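Side-chain contacts in Alpha/beta hydrolase (Enterobacter asburiae, PDB 6KMO), which probably hydrolyses carboxylic ester bonds, as an esterase or lipase of the alpha/beta hydrolase fold: residues 54-59 against 140-145; 261-266 against 287-292. The protein carries 2 engineered substitutions. One frame throughout, in Å; residues are numbered along the deposited sequence.

Contact 1: residues 54-59 against 140-145; sequences EARQVL and PSPEAH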
# COMPACT_ATOMS: atom_id res chain seq x y z
N GLU A 54 9.86 -33.73 1.23
CA GLU A 54 9.35 -33.52 -0.11
C GLU A 54 8.76 -32.12 -0.25
O GLU A 54 9.00 -31.43 -1.25
CB GLU A 54 8.29 -34.57 -0.44
CG GLU A 54 8.84 -35.96 -0.66
CD GLU A 54 7.75 -37.02 -0.71
OE1 GLU A 54 6.64 -36.79 -0.19
OE2 GLU A 54 8.02 -38.11 -1.28
N ALA A 55 7.96 -31.70 0.74
CA ALA A 55 7.33 -30.39 0.68
C ALA A 55 8.37 -29.28 0.70
O ALA A 55 8.25 -28.29 -0.03
CB ALA A 55 6.37 -30.24 1.86
N ARG A 56 9.40 -29.43 1.53
CA ARG A 56 10.45 -28.42 1.58
C ARG A 56 11.11 -28.25 0.22
O ARG A 56 11.41 -27.12 -0.19
CB ARG A 56 11.49 -28.81 2.62
CG ARG A 56 10.99 -28.64 4.04
CD ARG A 56 11.83 -29.37 5.08
NE ARG A 56 11.15 -29.24 6.37
CZ ARG A 56 11.34 -30.01 7.44
NH1 ARG A 56 12.22 -31.00 7.43
NH2 ARG A 56 10.63 -29.76 8.53
N GLN A 57 11.32 -29.35 -0.50
CA GLN A 57 11.97 -29.29 -1.80
C GLN A 57 11.14 -28.55 -2.83
O GLN A 57 11.70 -27.94 -3.75
CB GLN A 57 12.30 -30.71 -2.28
CG GLN A 57 13.38 -31.37 -1.43
CD GLN A 57 13.58 -32.84 -1.74
OE1 GLN A 57 12.61 -33.59 -1.87
NE2 GLN A 57 14.83 -33.25 -1.85
N VAL A 58 9.81 -28.55 -2.69
CA VAL A 58 8.96 -27.78 -3.59
C VAL A 58 9.30 -26.30 -3.50
O VAL A 58 9.50 -25.62 -4.51
CB VAL A 58 7.47 -28.03 -3.29
CG1 VAL A 58 6.59 -27.12 -4.14
CG2 VAL A 58 7.12 -29.49 -3.54
N LEU A 59 9.36 -25.76 -2.28
CA LEU A 59 9.66 -24.34 -2.15
C LEU A 59 11.11 -24.06 -2.51
O LEU A 59 11.41 -23.04 -3.16
CB LEU A 59 9.34 -23.85 -0.74
CG LEU A 59 9.57 -22.37 -0.50
CD1 LEU A 59 8.69 -21.50 -1.37
CD2 LEU A 59 9.38 -22.05 0.98
N PRO A 140 12.52 -25.85 12.35
CA PRO A 140 11.26 -26.14 11.66
C PRO A 140 10.39 -27.11 12.44
O PRO A 140 10.83 -27.82 13.34
CB PRO A 140 11.70 -26.78 10.34
CG PRO A 140 13.17 -26.59 10.25
CD PRO A 140 13.68 -26.41 11.64
N SER A 141 9.13 -27.15 12.04
CA SER A 141 8.19 -28.19 12.43
C SER A 141 8.14 -29.26 11.36
O SER A 141 8.32 -28.98 10.17
CB SER A 141 6.79 -27.60 12.63
OG SER A 141 6.77 -26.66 13.71
N PRO A 142 7.87 -30.53 11.73
CA PRO A 142 7.52 -31.01 13.06
C PRO A 142 8.69 -31.37 13.96
O PRO A 142 8.47 -31.89 15.05
CB PRO A 142 6.68 -32.25 12.75
CG PRO A 142 7.31 -32.79 11.51
CD PRO A 142 7.70 -31.57 10.71
N GLU A 143 9.92 -31.11 13.52
CA GLU A 143 11.08 -31.39 14.38
C GLU A 143 10.90 -30.70 15.72
O GLU A 143 11.20 -31.27 16.78
CB GLU A 143 12.36 -30.91 13.69
CG GLU A 143 12.83 -31.79 12.50
CD GLU A 143 12.15 -31.54 11.14
OE1 GLU A 143 11.13 -30.82 11.03
OE2 GLU A 143 12.65 -32.12 10.14
N ALA A 144 10.41 -29.47 15.70
CA ALA A 144 9.99 -28.75 16.88
C ALA A 144 8.53 -28.37 16.72
O ALA A 144 8.03 -28.22 15.59
CB ALA A 144 10.82 -27.48 17.10
N HIS A 145 7.86 -28.19 17.84
CA HIS A 145 6.49 -27.70 17.91
C HIS A 145 6.48 -26.36 18.63
O HIS A 145 7.48 -25.93 19.20
CB HIS A 145 5.61 -28.72 18.63
CG HIS A 145 5.53 -30.04 17.93
ND1 HIS A 145 4.94 -30.19 16.70
CD2 HIS A 145 6.02 -31.26 18.26
CE1 HIS A 145 5.04 -31.45 16.31
NE2 HIS A 145 5.69 -32.12 17.25

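Contact 2: residues 261-266 against 287-292; sequences AQLKGF and GRKLDA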
# COMPACT_ATOMS: atom_id res chain seq x y z
N ALA A 261 -7.17 -5.34 25.68
CA ALA A 261 -6.19 -5.11 26.73
C ALA A 261 -4.87 -5.83 26.46
O ALA A 261 -3.80 -5.31 26.78
CB ALA A 261 -6.78 -5.55 28.07
N GLN A 262 -4.94 -7.03 25.89
CA GLN A 262 -3.73 -7.77 25.56
C GLN A 262 -2.95 -7.13 24.42
O GLN A 262 -1.73 -7.30 24.36
CB GLN A 262 -4.09 -9.21 25.22
CG GLN A 262 -4.44 -10.04 26.46
CD GLN A 262 -4.95 -11.42 26.13
OE1 GLN A 262 -5.83 -11.60 25.29
NE2 GLN A 262 -4.43 -12.41 26.83
N LEU A 263 -3.62 -6.40 23.54
CA LEU A 263 -2.96 -5.75 22.41
C LEU A 263 -2.49 -4.34 22.72
O LEU A 263 -1.67 -3.79 21.97
CB LEU A 263 -3.88 -5.75 21.18
CG LEU A 263 -4.21 -7.14 20.65
CD1 LEU A 263 -5.26 -7.06 19.56
CD2 LEU A 263 -2.93 -7.83 20.15
N LYS A 264 -2.97 -3.72 23.79
CA LYS A 264 -2.54 -2.37 24.11
C LYS A 264 -1.02 -2.31 24.24
O LYS A 264 -0.40 -3.18 24.86
CB LYS A 264 -3.19 -1.92 25.41
CG LYS A 264 -2.91 -0.47 25.77
CD LYS A 264 -3.53 -0.09 27.11
CE LYS A 264 -3.20 1.36 27.48
NZ LYS A 264 -4.20 1.95 28.42
N GLY A 265 -0.40 -1.30 23.64
CA GLY A 265 1.03 -1.14 23.69
C GLY A 265 1.81 -1.92 22.64
O GLY A 265 3.04 -1.83 22.62
N PHE A 266 1.14 -2.67 21.78
CA PHE A 266 1.82 -3.35 20.67
C PHE A 266 2.57 -2.30 19.84
O PHE A 266 2.13 -1.16 19.73
CB PHE A 266 0.71 -3.97 19.81
CG PHE A 266 1.11 -5.10 18.88
CD1 PHE A 266 1.25 -6.41 19.32
CD2 PHE A 266 1.24 -4.86 17.51
CE1 PHE A 266 1.53 -7.43 18.44
CE2 PHE A 266 1.53 -5.90 16.62
CZ PHE A 266 1.67 -7.17 17.09
N GLY A 287 -5.48 -6.21 12.09
CA GLY A 287 -5.23 -4.78 12.04
C GLY A 287 -6.31 -3.95 12.70
O GLY A 287 -6.02 -2.97 13.38
N ARG A 288 -7.58 -4.32 12.50
CA ARG A 288 -8.66 -3.58 13.13
C ARG A 288 -8.61 -3.71 14.64
O ARG A 288 -8.87 -2.74 15.36
CB ARG A 288 -10.03 -4.03 12.60
CG ARG A 288 -10.17 -4.00 11.08
CD ARG A 288 -11.62 -4.14 10.67
NE ARG A 288 -11.76 -4.61 9.29
CZ ARG A 288 -11.81 -3.84 8.22
NH1 ARG A 288 -11.76 -2.51 8.31
NH2 ARG A 288 -11.92 -4.45 7.04
N LYS A 289 -8.27 -4.90 15.14
CA LYS A 289 -8.14 -5.09 16.58
C LYS A 289 -7.01 -4.24 17.15
O LYS A 289 -7.13 -3.67 18.24
CB LYS A 289 -7.95 -6.57 16.91
CG LYS A 289 -9.21 -7.38 16.67
CD LYS A 289 -9.12 -8.81 17.19
CE LYS A 289 -9.18 -8.84 18.72
NZ LYS A 289 -9.71 -10.13 19.34
N LEU A 290 -5.88 -4.17 16.44
CA LEU A 290 -4.77 -3.34 16.89
C LEU A 290 -5.22 -1.89 16.99
O LEU A 290 -4.96 -1.21 17.99
CB LEU A 290 -3.58 -3.48 15.94
CG LEU A 290 -2.81 -4.80 15.98
CD1 LEU A 290 -1.72 -4.74 14.93
CD2 LEU A 290 -2.20 -5.05 17.33
N ASP A 291 -5.92 -1.40 15.97
CA ASP A 291 -6.33 -0.00 16.00
C ASP A 291 -7.30 0.26 17.14
O ASP A 291 -7.23 1.32 17.79
CB ASP A 291 -6.97 0.37 14.67
CG ASP A 291 -7.41 1.80 14.61
OD1 ASP A 291 -6.56 2.70 14.43
OD2 ASP A 291 -8.64 2.04 14.74
N ALA A 292 -8.17 -0.70 17.44
CA ALA A 292 -9.11 -0.52 18.56
C ALA A 292 -8.38 -0.48 19.88
O ALA A 292 -8.91 0.08 20.86
CB ALA A 292 -10.13 -1.64 18.55

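Contact 1: residues 54-59 against 140-145
Arg-56, on a helical turn of 54-59, faces the irregular loop 140-145 from a distance, the nearest CA atoms, those of Arg-56 and Pro-140, being 10.4 Å apart, so that long side chains from both segments have to bridge the gap. The Arg-56 chain runs extended from CG to NE, with CG set beside the backbone N (chi1 -72°), and delivers its guanidinium end-on to the carboxylate of Glu-143, which comes from the opposite direction. NH1 of Arg-56 bonds OE2 of Glu-143 at 3.0 Å and NH2 of Arg-56 bonds OE1 of Glu-143 at 2.8 Å, a two-pronged salt bridge. Each oxygen is met on its syn side, but the two flat groups are twisted by 30°. Helix 52-63 belongs to the N-terminal part of the chain, whereas the loop follows strand 132-136 of the central alpha/beta hydrolase sheet, so the bridge joins the two at the protein surface. Glu-143 reaches back through a bend at chi2 (82°). Ser-141 O also lies 2.9 Å from NH2 of Arg-56, and Pro-140 CB sits obliquely to the guanidinium, 3.6 Å from the same NH2. The peptide bond before Pro-142 is cis, and within the loop Ser-141 OG donates to Ala-144 O at 2.7 Å. A further hydrogen bond, from NE of Arg-56 to the carbonyl of Val-111, holds the guanidinium from its flank.

Contact 2: residues 261-266 against 287-292
Leu-290 meets Phe-266 through a methyl group set over one face of the ring: CD2 of Leu-290 stands 3.8 Å from the ring centroid of Phe-266, 26° off the normal, a CH-pi contact. The methyl is shifted toward the rim, and its closest ring atom is CD2 of Phe-266, at 3.4 Å from CD2 of Leu-290. The other branch, CD1 of Leu-290, lies on the same side of the ring, out past the rim, 3.8 Å from CE2 of Phe-266. Leu-263 adds a second apolar side chain, crossing Leu-290 at about a right angle, with CD2 of Leu-263 4.0 Å from CD2 of Leu-290. That one leucine methyl therefore touches both partners. The other branch of Leu-263 lies against the aliphatic base of Lys-289, CD1 of Leu-263 being 3.8 Å from CB of Lys-289.

The ring is placed by a type II beta turn from Leu-263 to Phe-266, closed by a 3.0 Å bond from Phe-266 N to Leu-263 O; Gly-265 takes its left-handed position (phi 85°). The turn brings both apolar side chains toward helix 280-292, and with CG of Phe-266 anti to the backbone N (chi1 -160°) the ring turns a face to Leu-290. Ala-187, Ala-190 and Leu-191 of helix 181-195 also pack on Phe-266, while Leu-290 rests on Val-297 of strand 297-302. The ammonium of Lys-289, beyond the apolar patch, is bound by the carbonyls of Leu-256 and Ala-258. On helix 280-292, Arg-288 forms a salt bridge with Glu-275 of the second subunit. The arrangement is that of a beta-alpha-beta unit of the alpha/beta hydrolase fold: helix 280-292 connects the parallel neighbours 269-274 and 297-302, and packs here against the turn that leads into the first of them.

Overall arrangement
Followed from the N terminus, contact 1 comes first: it closes a long excursion from helix 52-63 through the antiparallel strands 71-80 and 83-92, strand 99-105, helix 115-129 and strand 132-136, returning at loop 140-145. Contact 2 opens only later and closes a much shorter loop, from the turn after helix 260-263 through strand 269-274 into helix 280-292. The two are in series, neither nested nor crossed. Their centres lie 32 Å apart and their nearest atoms about 19 Å apart, without touching. Contact 1 ties the N-terminal helical region to the sheet's first half; contact 2 belongs to its far end, beside the edge strand 297-302.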